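Local coordinates for protein dihydrodipicolinate synthase (Rhodopseudomonas palustris, PDB 3DZ1) that probably acts as a 4-hydroxy-tetrahydrodipicolinate synthase, a pyruvate-using TIM-barrel lyase of the DapA family linked to lysine biosynthesis, at residues A104-A109 against E129-D134; Y123-T128 against V159-S164. All coordinates share one frame; numbering follows the deposited sequence.

Interaction 1: residues A104-A109 against E129-D134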
loop_
_atom_site.group_PDB
_atom_site.type_symbol
_atom_site.label_atom_id
_atom_site.label_comp_id
_atom_site.label_asym_id
_atom_site.label_seq_id
_atom_site.Cartn_x
_atom_site.Cartn_y
_atom_site.Cartn_z
ATOM N N ALA A 104 22.275 -26.190 -1.790
ATOM C CA ALA A 104 21.550 -26.910 -2.827
ATOM C C ALA A 104 20.946 -25.909 -3.814
ATOM O O ALA A 104 20.733 -26.221 -4.987
ATOM C CB ALA A 104 20.456 -27.754 -2.204
ATOM N N GLY A 105 20.683 -24.700 -3.327
ATOM C CA GLY A 105 20.106 -23.665 -4.166
ATOM C C GLY A 105 19.759 -22.438 -3.348
ATOM O O GLY A 105 20.037 -22.390 -2.149
ATOM N N VAL A 106 19.144 -21.447 -3.986
ATOM C CA VAL A 106 18.776 -20.215 -3.299
ATOM C C VAL A 106 17.305 -19.856 -3.496
ATOM O O VAL A 106 16.650 -20.360 -4.410
ATOM C CB VAL A 106 19.653 -19.032 -3.782
ATOM C CG1 VAL A 106 21.127 -19.376 -3.610
ATOM C CG2 VAL A 106 19.347 -18.712 -5.242
HETATM N N MSE A 107 16.786 -18.985 -2.636
HETATM C CA MSE A 107 15.393 -18.565 -2.736
HETATM C C MSE A 107 15.323 -17.084 -3.082
HETATM O O MSE A 107 16.092 -16.275 -2.556
HETATM C CB MSE A 107 14.654 -18.833 -1.419
HETATM C CG MSE A 107 13.161 -18.506 -1.474
HETATM SE SE MSE A 107 12.168 -19.040 0.125
HETATM C CE MSE A 107 12.770 -17.661 1.335
ATOM N N ILE A 108 14.406 -16.732 -3.977
ATOM C CA ILE A 108 14.255 -15.344 -4.388
ATOM C C ILE A 108 12.810 -14.880 -4.306
ATOM O O ILE A 108 11.908 -15.490 -4.895
ATOM C CB ILE A 108 14.747 -15.119 -5.841
ATOM C CG1 ILE A 108 16.171 -15.654 -6.004
ATOM C CG2 ILE A 108 14.732 -13.626 -6.170
ATOM C CD1 ILE A 108 16.677 -15.606 -7.442
ATOM N N ALA A 109 12.601 -13.802 -3.560
ATOM C CA ALA A 109 11.282 -13.208 -3.405
ATOM C C ALA A 109 11.327 -11.905 -4.191
ATOM O O ALA A 109 12.390 -11.311 -4.355
ATOM C CB ALA A 109 10.992 -12.928 -1.935
ATOM N N GLU A 129 19.770 -13.585 -14.143
ATOM C CA GLU A 129 20.947 -13.138 -14.876
ATOM C C GLU A 129 22.014 -12.759 -13.854
ATOM O O GLU A 129 23.209 -12.950 -14.081
ATOM C CB GLU A 129 20.601 -11.927 -15.746
ATOM C CG GLU A 129 21.798 -11.283 -16.419
ATOM C CD GLU A 129 21.417 -10.064 -17.237
ATOM O OE1 GLU A 129 20.810 -9.131 -16.668
ATOM O OE2 GLU A 129 21.727 -10.040 -18.448
ATOM N N ALA A 130 21.560 -12.238 -12.718
ATOM C CA ALA A 130 22.444 -11.817 -11.640
ATOM C C ALA A 130 23.148 -12.966 -10.917
ATOM O O ALA A 130 24.368 -12.941 -10.753
ATOM C CB ALA A 130 21.664 -10.984 -10.635
ATOM N N ILE A 131 22.388 -13.964 -10.480
ATOM C CA ILE A 131 22.971 -15.094 -9.760
ATOM C C ILE A 131 23.581 -16.154 -10.670
ATOM O O ILE A 131 24.377 -16.975 -10.216
ATOM C CB ILE A 131 21.931 -15.798 -8.856
ATOM C CG1 ILE A 131 20.827 -16.420 -9.714
ATOM C CG2 ILE A 131 21.353 -14.805 -7.856
ATOM C CD1 ILE A 131 19.896 -17.330 -8.947
ATOM N N GLY A 132 23.205 -16.137 -11.946
ATOM C CA GLY A 132 23.719 -17.114 -12.890
ATOM C C GLY A 132 22.660 -18.153 -13.201
ATOM O O GLY A 132 21.987 -18.644 -12.295
ATOM N N ASP A 133 22.503 -18.494 -14.476
ATOM C CA ASP A 133 21.494 -19.475 -14.880
ATOM C C ASP A 133 21.798 -20.897 -14.414
ATOM O O ASP A 133 20.981 -21.802 -14.582
ATOM C CB ASP A 133 21.328 -19.469 -16.401
ATOM C CG ASP A 133 20.905 -18.118 -16.934
ATOM O OD1 ASP A 133 19.942 -17.537 -16.393
ATOM O OD2 ASP A 133 21.533 -17.638 -17.901
ATOM N N ASP A 134 22.971 -21.090 -13.825
ATOM C CA ASP A 134 23.382 -22.402 -13.348
ATOM C C ASP A 134 22.967 -22.653 -11.901
ATOM O O ASP A 134 23.102 -23.764 -11.391
ATOM C CB ASP A 134 24.902 -22.542 -13.473
ATOM C CG ASP A 134 25.654 -21.470 -12.699
ATOM O OD1 ASP A 134 25.442 -20.271 -12.977
ATOM O OD2 ASP A 134 26.461 -21.826 -11.815
#
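With chi1 at 64°, I131 places CG1 between its own backbone N and carbonyl carbon, and the extended chi2 then carries CD1 to the strand side chains. I108 answers with an equally extended arm: CG1 lies anti to the carbonyl carbon (chi1 -53°), and its CD1 meets that of I131 end to end at 3.9 Å. The second partner is V106, whose CG2 approaches I131 CD1 to 4.0 Å. A single methyl of the helix therefore touches the tips of two strand residues that alternate onto the same face. Contact is purely apolar and small, 94 Å² in all, and the backbones stay well apart, 9.3 Å between the CA atoms of V106 and I131. Just past I131 the helix ends: G132 leaves helical geometry with a positive phi of 105°, and the chain turns toward the next strand. This is the helix-on-strand layer of a beta-alpha-beta unit in the TIM barrel, strand 105-108 to helix 117-131 to strand 137-141. W137 of strand 137-141 packs on V106 and I108, and helix 88-101 closes in with A95 on V106 and I131, and M91 on I131.

Interaction 2: residues Y123-T128 against V159-S164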
loop_
_atom_site.group_PDB
_atom_site.type_symbol
_atom_site.label_atom_id
_atom_site.label_comp_id
_atom_site.label_asym_id
_atom_site.label_seq_id
_atom_site.Cartn_x
_atom_site.Cartn_y
_atom_site.Cartn_z
ATOM N N TYR A 123 11.616 -8.757 -13.585
ATOM C CA TYR A 123 12.462 -8.793 -12.401
ATOM C C TYR A 123 13.198 -10.120 -12.265
ATOM O O TYR A 123 14.411 -10.155 -12.046
ATOM C CB TYR A 123 11.648 -8.565 -11.128
ATOM C CG TYR A 123 12.508 -8.678 -9.896
ATOM C CD1 TYR A 123 13.373 -7.647 -9.536
ATOM C CD2 TYR A 123 12.537 -9.855 -9.146
ATOM C CE1 TYR A 123 14.253 -7.785 -8.464
ATOM C CE2 TYR A 123 13.416 -10.004 -8.072
ATOM C CZ TYR A 123 14.272 -8.966 -7.739
ATOM O OH TYR A 123 15.159 -9.107 -6.696
ATOM N N PHE A 124 12.462 -11.216 -12.385
ATOM C CA PHE A 124 13.081 -12.517 -12.239
ATOM C C PHE A 124 14.071 -12.873 -13.335
ATOM O O PHE A 124 15.017 -13.616 -13.089
ATOM C CB PHE A 124 11.999 -13.580 -12.049
ATOM C CG PHE A 124 11.384 -13.533 -10.679
ATOM C CD1 PHE A 124 12.145 -13.861 -9.560
ATOM C CD2 PHE A 124 10.089 -13.065 -10.491
ATOM C CE1 PHE A 124 11.632 -13.718 -8.276
ATOM C CE2 PHE A 124 9.564 -12.918 -9.212
ATOM C CZ PHE A 124 10.339 -13.244 -8.103
ATOM N N ARG A 125 13.882 -12.328 -14.532
ATOM C CA ARG A 125 14.837 -12.588 -15.605
ATOM C C ARG A 125 16.124 -11.845 -15.238
ATOM O O ARG A 125 17.227 -12.318 -15.502
ATOM C CB ARG A 125 14.310 -12.086 -16.956
ATOM C CG ARG A 125 13.115 -12.863 -17.488
ATOM C CD ARG A 125 12.990 -12.729 -19.002
ATOM N NE ARG A 125 12.880 -11.340 -19.444
ATOM C CZ ARG A 125 11.758 -10.624 -19.418
ATOM N NH1 ARG A 125 10.627 -11.160 -18.976
ATOM N NH2 ARG A 125 11.770 -9.366 -19.835
ATOM N N GLN A 126 15.980 -10.677 -14.620
ATOM C CA GLN A 126 17.149 -9.902 -14.215
ATOM C C GLN A 126 17.800 -10.578 -13.015
ATOM O O GLN A 126 19.027 -10.587 -12.881
ATOM C CB GLN A 126 16.753 -8.473 -13.837
ATOM C CG GLN A 126 16.053 -7.706 -14.938
ATOM C CD GLN A 126 15.640 -6.321 -14.492
ATOM O OE1 GLN A 126 15.139 -6.143 -13.382
ATOM N NE2 GLN A 126 15.833 -5.337 -15.359
ATOM N N ALA A 127 16.967 -11.146 -12.147
ATOM C CA ALA A 127 17.441 -11.830 -10.949
ATOM C C ALA A 127 18.275 -13.059 -11.305
ATOM O O ALA A 127 19.342 -13.270 -10.734
ATOM C CB ALA A 127 16.254 -12.231 -10.071
ATOM N N THR A 128 17.794 -13.865 -12.250
ATOM C CA THR A 128 18.535 -15.058 -12.656
ATOM C C THR A 128 19.812 -14.688 -13.406
ATOM O O THR A 128 20.821 -15.391 -13.321
ATOM C CB THR A 128 17.684 -16.001 -13.543
ATOM O OG1 THR A 128 17.165 -15.277 -14.665
ATOM C CG2 THR A 128 16.538 -16.601 -12.743
ATOM N N VAL A 159 8.868 -19.592 -14.433
ATOM C CA VAL A 159 9.554 -20.879 -14.437
ATOM C C VAL A 159 10.071 -21.258 -15.823
ATOM O O VAL A 159 11.246 -21.602 -15.985
ATOM C CB VAL A 159 8.623 -21.999 -13.932
ATOM C CG1 VAL A 159 9.302 -23.351 -14.092
ATOM C CG2 VAL A 159 8.267 -21.763 -12.464
HETATM N N MSE A 160 9.197 -21.191 -16.822
HETATM C CA MSE A 160 9.591 -21.550 -18.179
HETATM C C MSE A 160 10.589 -20.573 -18.810
HETATM O O MSE A 160 11.316 -20.937 -19.738
HETATM C CB MSE A 160 8.349 -21.694 -19.063
HETATM C CG MSE A 160 7.398 -22.798 -18.603
HETATM SE SE MSE A 160 8.225 -24.554 -18.437
HETATM C CE MSE A 160 7.982 -25.162 -20.265
ATOM N N ASP A 161 10.622 -19.341 -18.312
ATOM C CA ASP A 161 11.562 -18.335 -18.815
ATOM C C ASP A 161 12.951 -18.608 -18.231
ATOM O O ASP A 161 13.965 -18.173 -18.777
ATOM C CB ASP A 161 11.146 -16.924 -18.384
ATOM C CG ASP A 161 10.152 -16.273 -19.332
ATOM O OD1 ASP A 161 9.772 -16.891 -20.347
ATOM O OD2 ASP A 161 9.757 -15.123 -19.046
ATOM N N SER A 162 12.984 -19.329 -17.116
ATOM C CA SER A 162 14.237 -19.627 -16.431
ATOM C C SER A 162 14.879 -20.957 -16.801
ATOM O O SER A 162 14.217 -21.912 -17.208
ATOM C CB SER A 162 14.022 -19.614 -14.920
ATOM O OG SER A 162 13.380 -20.812 -14.516
ATOM N N ALA A 163 16.189 -21.012 -16.628
ATOM C CA ALA A 163 16.932 -22.218 -16.918
ATOM C C ALA A 163 16.913 -23.112 -15.687
ATOM O O ALA A 163 16.890 -24.336 -15.806
ATOM C CB ALA A 163 18.376 -21.867 -17.284
ATOM N N SER A 164 16.868 -22.493 -14.506
ATOM C CA SER A 164 16.938 -23.252 -13.263
ATOM C C SER A 164 15.962 -22.995 -12.108
ATOM O O SER A 164 16.315 -23.243 -10.956
ATOM C CB SER A 164 18.368 -23.160 -12.719
ATOM O OG SER A 164 19.311 -23.528 -13.713
#
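R125 of helix 117-131 and D161 at the far side of the contact approach obliquely, short of a salt bridge. The first two torsions of the arginine, the second near extended, carry CD to within 4.0 Å of D161 OD2; the bend at chi3 then sets where the guanidinium goes, with R125 NH1 4.1 Å from that oxygen. D161 has CG anti to its carbonyl carbon, beside the backbone N, which brings OD2 to the arginine. The guanidinium and carboxylate planes stand 78° apart; the opposite charges may still attract over this distance, but weakly. Deeper in, T128 lends its methyl: CG2 lies 4.5 Å from S162 CB, a loose apolar contact. Here two neighbouring helices of the TIM barrel's outer layer, 117-131 and 152-161, come together, with W137 of strand 137-141 lying beneath both T128 and S162. S162 takes chi1 77°, which folds its OG back to donate to V159 O at 2.7 Å. That carbonyl is gripped twice, since S162 N also reaches it, 3.1 Å away and from the same face; the hydroxyl comes in bent, at a C=O...O angle of 127°. S162 OG is also hydrogen-bonded to C165 N, the first residue of strand 165-170.

After three strand-helix pairs the chain enters strand 105-108, then helix 117-131, at whose end interaction 1 closes a loop of 19 residues. Interaction 2 starts within that loop, on 123-128, and closes at the end of helix 152-161, after strand 137-141, with 30 residues between its segments; the two contacts thus cross. One ties a barrel strand to the helix that follows it, the other ties that helix to the next major one round the outside. Their centres lie 9 Å apart and they touch directly: D133 O and S164 OG probably share a hydrogen bond of 2.6 Å, and I108 CG2 packs on F124 CE1 at 3.7 Å.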